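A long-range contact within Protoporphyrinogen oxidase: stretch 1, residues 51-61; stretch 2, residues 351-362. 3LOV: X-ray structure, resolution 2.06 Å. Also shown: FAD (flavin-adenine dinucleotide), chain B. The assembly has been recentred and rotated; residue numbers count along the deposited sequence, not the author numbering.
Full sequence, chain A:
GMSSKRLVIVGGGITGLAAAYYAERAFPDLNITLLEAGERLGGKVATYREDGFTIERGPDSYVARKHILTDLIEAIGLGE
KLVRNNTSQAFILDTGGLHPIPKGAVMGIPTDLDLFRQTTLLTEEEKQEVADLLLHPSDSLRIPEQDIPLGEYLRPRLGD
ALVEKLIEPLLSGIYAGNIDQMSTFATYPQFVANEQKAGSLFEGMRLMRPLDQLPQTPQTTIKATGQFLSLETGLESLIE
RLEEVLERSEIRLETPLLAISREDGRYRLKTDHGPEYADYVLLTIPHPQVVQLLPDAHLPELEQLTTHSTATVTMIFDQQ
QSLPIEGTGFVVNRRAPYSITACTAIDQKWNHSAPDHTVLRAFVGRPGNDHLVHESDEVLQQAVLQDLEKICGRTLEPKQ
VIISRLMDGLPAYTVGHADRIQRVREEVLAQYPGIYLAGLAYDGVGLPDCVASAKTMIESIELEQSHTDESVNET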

# COMPACT_ATOMS: atom_id res chain seq x y z
N ASP A 51 -2.56 13.06 -23.49
CA ASP A 51 -3.57 12.57 -24.44
C ASP A 51 -4.92 12.25 -23.85
O ASP A 51 -5.56 11.31 -24.28
CB ASP A 51 -3.02 11.35 -25.17
CG ASP A 51 -1.66 11.63 -25.79
OD1 ASP A 51 -1.29 12.81 -25.89
OD2 ASP A 51 -0.97 10.67 -26.15
N GLY A 52 -5.36 13.03 -22.86
CA GLY A 52 -6.64 12.78 -22.20
C GLY A 52 -6.64 11.58 -21.25
O GLY A 52 -7.64 11.32 -20.57
N PHE A 53 -5.51 10.87 -21.14
CA PHE A 53 -5.40 9.78 -20.15
C PHE A 53 -5.10 10.32 -18.73
O PHE A 53 -4.41 11.32 -18.58
CB PHE A 53 -4.29 8.79 -20.55
CG PHE A 53 -4.52 8.08 -21.86
CD1 PHE A 53 -5.53 7.16 -21.98
CD2 PHE A 53 -3.68 8.32 -22.95
CE1 PHE A 53 -5.75 6.51 -23.20
CE2 PHE A 53 -3.87 7.67 -24.16
CZ PHE A 53 -4.91 6.75 -24.28
N THR A 54 -5.64 9.66 -17.70
CA THR A 54 -5.21 9.86 -16.29
C THR A 54 -4.96 8.45 -15.69
O THR A 54 -5.88 7.76 -15.21
CB THR A 54 -6.24 10.65 -15.45
OG1 THR A 54 -6.59 11.87 -16.12
CG2 THR A 54 -5.72 10.99 -14.05
N ILE A 55 -3.72 8.01 -15.75
CA ILE A 55 -3.37 6.62 -15.44
C ILE A 55 -2.33 6.64 -14.33
O ILE A 55 -1.30 7.28 -14.48
CB ILE A 55 -2.84 5.91 -16.69
CG1 ILE A 55 -3.94 5.77 -17.74
CG2 ILE A 55 -2.28 4.53 -16.35
CD1 ILE A 55 -3.42 5.36 -19.12
N GLU A 56 -2.61 5.95 -13.22
CA GLU A 56 -1.70 5.97 -12.06
C GLU A 56 -0.49 5.06 -12.27
O GLU A 56 -0.64 3.96 -12.76
CB GLU A 56 -2.44 5.61 -10.75
CG GLU A 56 -3.61 6.56 -10.42
CD GLU A 56 -3.17 7.97 -10.12
OE1 GLU A 56 -1.95 8.20 -9.97
OE2 GLU A 56 -4.05 8.87 -10.01
N ARG A 57 0.70 5.55 -11.95
CA ARG A 57 1.91 4.77 -12.07
C ARG A 57 2.22 4.03 -10.80
O ARG A 57 2.85 2.99 -10.85
CB ARG A 57 3.10 5.64 -12.42
CG ARG A 57 3.12 6.12 -13.87
CD ARG A 57 4.44 6.82 -14.07
NE ARG A 57 4.61 7.42 -15.38
CZ ARG A 57 5.45 7.01 -16.31
NH1 ARG A 57 6.19 5.92 -16.14
NH2 ARG A 57 5.52 7.69 -17.44
N GLY A 58 1.81 4.58 -9.66
CA GLY A 58 1.98 3.94 -8.35
C GLY A 58 0.64 3.60 -7.70
O GLY A 58 -0.17 2.92 -8.29
N PRO A 59 0.42 4.04 -6.46
CA PRO A 59 -0.92 3.85 -5.86
C PRO A 59 -2.03 4.42 -6.78
O PRO A 59 -1.86 5.48 -7.38
CB PRO A 59 -0.88 4.71 -4.59
CG PRO A 59 0.53 5.00 -4.32
CD PRO A 59 1.31 4.83 -5.62
N ASP A 60 -3.14 3.72 -6.94
CA ASP A 60 -4.20 4.29 -7.76
C ASP A 60 -5.31 4.92 -6.94
O ASP A 60 -6.11 5.68 -7.47
CB ASP A 60 -4.72 3.27 -8.81
CG ASP A 60 -5.65 2.22 -8.25
OD1 ASP A 60 -5.67 2.01 -7.02
OD2 ASP A 60 -6.39 1.61 -9.05
N SER A 61 -5.35 4.60 -5.65
CA SER A 61 -6.49 4.98 -4.81
C SER A 61 -6.16 4.71 -3.35
O SER A 61 -5.06 4.30 -3.03
CB SER A 61 -7.73 4.17 -5.25
OG SER A 61 -7.54 2.78 -5.09
PA FAD B . 7.89 7.52 -0.71
O1A FAD B . 6.72 7.76 -1.61
O2A FAD B . 8.79 6.38 -0.99
O5B FAD B . 8.76 8.85 -0.66
C5B FAD B . 10.07 8.89 -0.16
C4B FAD B . 10.72 10.19 -0.65
O4B FAD B . 11.98 10.39 -0.01
C3B FAD B . 10.92 10.16 -2.15
O3B FAD B . 10.49 11.36 -2.76
C2B FAD B . 12.42 9.95 -2.24
O2B FAD B . 12.99 10.52 -3.37
C1B FAD B . 12.93 10.67 -1.00
N9A FAD B . 14.26 10.25 -0.53
C8A FAD B . 14.89 9.03 -0.52
N7A FAD B . 16.13 9.15 0.03
C5A FAD B . 16.29 10.46 0.38
C6A FAD B . 17.32 11.18 1.00
N6A FAD B . 18.43 10.57 1.41
N1A FAD B . 17.17 12.54 1.22
C2A FAD B . 16.01 13.18 0.88
N3A FAD B . 14.98 12.46 0.29
C4A FAD B . 15.13 11.15 0.03
N1 FAD B . -1.17 2.87 -0.90
C2 FAD B . -2.52 3.09 -1.00
O2 FAD B . -3.12 3.69 -0.09
N3 FAD B . -3.21 2.63 -2.09
C4 FAD B . -2.61 1.94 -3.08
O4 FAD B . -3.28 1.59 -4.03
C4X FAD B . -1.26 1.67 -3.00
N5 FAD B . -0.63 1.00 -4.04
C5X FAD B . 0.74 0.76 -3.94
C6 FAD B . 1.39 0.05 -4.95
C7 FAD B . 2.77 -0.20 -4.87
C7M FAD B . 3.47 -0.95 -5.96
C8 FAD B . 3.52 0.29 -3.78
C8M FAD B . 5.01 0.03 -3.64
C9 FAD B . 2.88 1.01 -2.77
C9A FAD B . 1.49 1.25 -2.83
N10 FAD B . 0.85 1.97 -1.82
C10 FAD B . -0.54 2.17 -1.91
C1' FAD B . 1.56 2.50 -0.60
C2' FAD B . 1.92 3.98 -0.84
O2' FAD B . 2.80 4.05 -1.91
C3' FAD B . 2.57 4.66 0.37
O3' FAD B . 1.52 4.87 1.31
C4' FAD B . 3.22 6.04 0.11
O4' FAD B . 3.63 6.30 -1.23
C5' FAD B . 4.48 6.23 0.94
O5' FAD B . 4.94 7.55 0.77
P FAD B . 6.20 8.03 1.59
O1P FAD B . 6.24 7.46 2.98
O2P FAD B . 6.46 9.51 1.48
O3P FAD B . 7.45 7.29 0.82
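Stretch 2 351-362: NHSAPDHTVLRA

Stretch 2 packs against stretch 1 across a sequence separation of at least 298 residues, and the two together bury 545 Å² of surface. Stretch 1 is mostly loop, with a short strand at Ile-55 and Glu-56. Stretch 2 opens with helical phi/psi at Asn-351 to Ser-353, reverses through a type I turn from Ala-354 to His-357, where His-357 N donates to Ala-354 O at 3.3 Å, and leads into an extended strand that runs on past Ala-362. The closest backbone register pairs Phe-53 with Ala-354 (CA to CA, 5.1 Å) and Thr-54 with Ser-353 (CA to CA, 4.4 Å), so one chain rises in number as the other falls. After the turn the sense changes: Phe-53, Ile-55 and Glu-56 meet His-357, Val-359 and Arg-361 in ascending order, through alternate side chains of the strand.

Gly-52, at positive phi, meets Pro-355 at the exposed border, its O 4.2 Å from Pro-355 CD. Phe-53, chi1 m, brings its ring to the turn: CD1 lies 3.9 Å from Ala-354 CB, and the ring edge meets the face of His-357, with centroids 4.8 Å apart and planes at 65°. Phe-53 CA also approaches Ser-353 O at 3.4 Å, a CA-H...O contact. That same carbonyl accepts the main-chain hydrogen bond of the contact, Thr-54 N to Ser-353 O at 2.8 Å, nearly straight at 168°. Beside it, Thr-54 CB packs 4.0 Å from His-352 CD2, and water 1 bridges the loops, donating to Gly-52 O (2.5 Å) and His-352 O (2.7 Å) and accepting from Thr-54 OG1 (2.8 Å).

Ile-55 reaches the strand with CD1, 4.1 Å from Val-359 CG1. The end of Glu-56 leads away from stretch 2 overall, yet water 2 links its OE2 (2.8 Å) to His-352 NE2 (2.9 Å). The backbone carbonyl of Glu-56 faces Arg-361, whose side chain extends t, t before bending p at chi3. Arg-361 NH1 donates to Gly-58 O at 2.7 Å and 163°, and weakly to Glu-56 O at 2.8 Å; Arg-361 NH2 adds a weak bond to Gly-58 O at 3.2 Å. One guanidinium thus holds two carbonyls where the short strand gives way to loop. Asp-60 CB lies 3.5 Å from Arg-361 NH2, but Asp-60 OD2 is 4.2 Å from NH2 and well out of the guanidinium plane, so only the charges are near. Water 3 joins Asp-60 N (3.2 Å) to FAD O4 (2.8 Å) and accepts a weak bond from Arg-361 NH2 (3.2 Å).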

# COMPACT_ATOMS: atom_id res chain seq x y z
N ASN A 351 -13.93 5.41 -14.26
CA ASN A 351 -14.56 6.13 -15.35
C ASN A 351 -13.68 7.22 -15.92
O ASN A 351 -13.65 7.41 -17.11
CB ASN A 351 -15.92 6.69 -14.90
CG ASN A 351 -17.00 5.60 -14.78
OD1 ASN A 351 -16.82 4.48 -15.24
ND2 ASN A 351 -18.14 5.95 -14.20
N HIS A 352 -12.92 7.92 -15.08
CA HIS A 352 -12.13 9.09 -15.52
C HIS A 352 -10.80 8.83 -16.24
O HIS A 352 -10.25 9.73 -16.88
CB HIS A 352 -11.82 9.97 -14.30
CG HIS A 352 -10.74 9.42 -13.41
ND1 HIS A 352 -10.97 8.44 -12.47
CD2 HIS A 352 -9.42 9.74 -13.29
CE1 HIS A 352 -9.85 8.18 -11.81
NE2 HIS A 352 -8.89 8.95 -12.29
N SER A 353 -10.26 7.63 -16.13
CA SER A 353 -8.87 7.39 -16.50
C SER A 353 -8.56 7.28 -18.01
O SER A 353 -7.46 7.65 -18.46
CB SER A 353 -8.38 6.13 -15.78
OG SER A 353 -9.28 5.05 -16.01
N ALA A 354 -9.50 6.75 -18.78
CA ALA A 354 -9.21 6.36 -20.16
C ALA A 354 -10.53 6.12 -20.92
O ALA A 354 -10.86 5.00 -21.33
CB ALA A 354 -8.32 5.13 -20.18
N PRO A 355 -11.30 7.20 -21.10
CA PRO A 355 -12.69 7.13 -21.55
C PRO A 355 -12.95 6.30 -22.83
O PRO A 355 -13.94 5.54 -22.88
CB PRO A 355 -13.03 8.61 -21.81
CG PRO A 355 -11.69 9.26 -22.09
CD PRO A 355 -10.78 8.58 -21.13
N ASP A 356 -12.09 6.44 -23.84
CA ASP A 356 -12.33 5.77 -25.13
C ASP A 356 -11.29 4.73 -25.45
O ASP A 356 -10.86 4.61 -26.60
CB ASP A 356 -12.36 6.81 -26.23
CG ASP A 356 -13.53 7.75 -26.07
OD1 ASP A 356 -14.67 7.25 -26.17
OD2 ASP A 356 -13.30 8.94 -25.80
N HIS A 357 -10.87 3.98 -24.44
CA HIS A 357 -9.83 2.99 -24.62
C HIS A 357 -9.97 1.84 -23.65
O HIS A 357 -10.68 1.94 -22.65
CB HIS A 357 -8.45 3.61 -24.44
CG HIS A 357 -8.12 4.68 -25.43
ND1 HIS A 357 -8.67 5.94 -25.37
CD2 HIS A 357 -7.27 4.69 -26.48
CE1 HIS A 357 -8.17 6.68 -26.34
NE2 HIS A 357 -7.32 5.94 -27.03
N THR A 358 -9.26 0.76 -23.97
CA THR A 358 -9.13 -0.38 -23.11
C THR A 358 -7.73 -0.25 -22.55
O THR A 358 -6.75 -0.23 -23.31
CB THR A 358 -9.31 -1.67 -23.90
OG1 THR A 358 -10.66 -1.72 -24.38
CG2 THR A 358 -9.06 -2.90 -23.03
N VAL A 359 -7.64 -0.16 -21.22
CA VAL A 359 -6.34 -0.03 -20.58
C VAL A 359 -6.17 -1.08 -19.51
O VAL A 359 -7.01 -1.18 -18.59
CB VAL A 359 -6.18 1.35 -19.97
CG1 VAL A 359 -4.79 1.51 -19.35
CG2 VAL A 359 -6.47 2.43 -21.06
N LEU A 360 -5.09 -1.86 -19.63
CA LEU A 360 -4.76 -2.91 -18.68
C LEU A 360 -3.52 -2.47 -17.86
O LEU A 360 -2.55 -1.96 -18.41
CB LEU A 360 -4.53 -4.27 -19.38
CG LEU A 360 -5.68 -4.92 -20.20
CD1 LEU A 360 -5.26 -6.26 -20.82
CD2 LEU A 360 -6.94 -5.14 -19.35
N ARG A 361 -3.58 -2.62 -16.55
CA ARG A 361 -2.40 -2.35 -15.68
C ARG A 361 -2.03 -3.64 -14.94
O ARG A 361 -2.80 -4.11 -14.12
CB ARG A 361 -2.62 -1.20 -14.66
CG ARG A 361 -1.29 -0.81 -13.92
CD ARG A 361 -1.28 0.51 -13.16
NE ARG A 361 -1.94 0.42 -11.86
CZ ARG A 361 -1.59 1.11 -10.76
NH1 ARG A 361 -0.59 1.99 -10.76
NH2 ARG A 361 -2.26 0.91 -9.65
N ALA A 362 -0.91 -4.24 -15.32
CA ALA A 362 -0.39 -5.44 -14.67
C ALA A 362 0.65 -5.06 -13.60
O ALA A 362 1.37 -4.09 -13.74
CB ALA A 362 0.18 -6.43 -15.69
O HOH W 1 -8.39 11.25 -18.16
O HOH W 2 -6.66 8.21 -10.61
O HOH W 3 -2.27 0.66 -6.47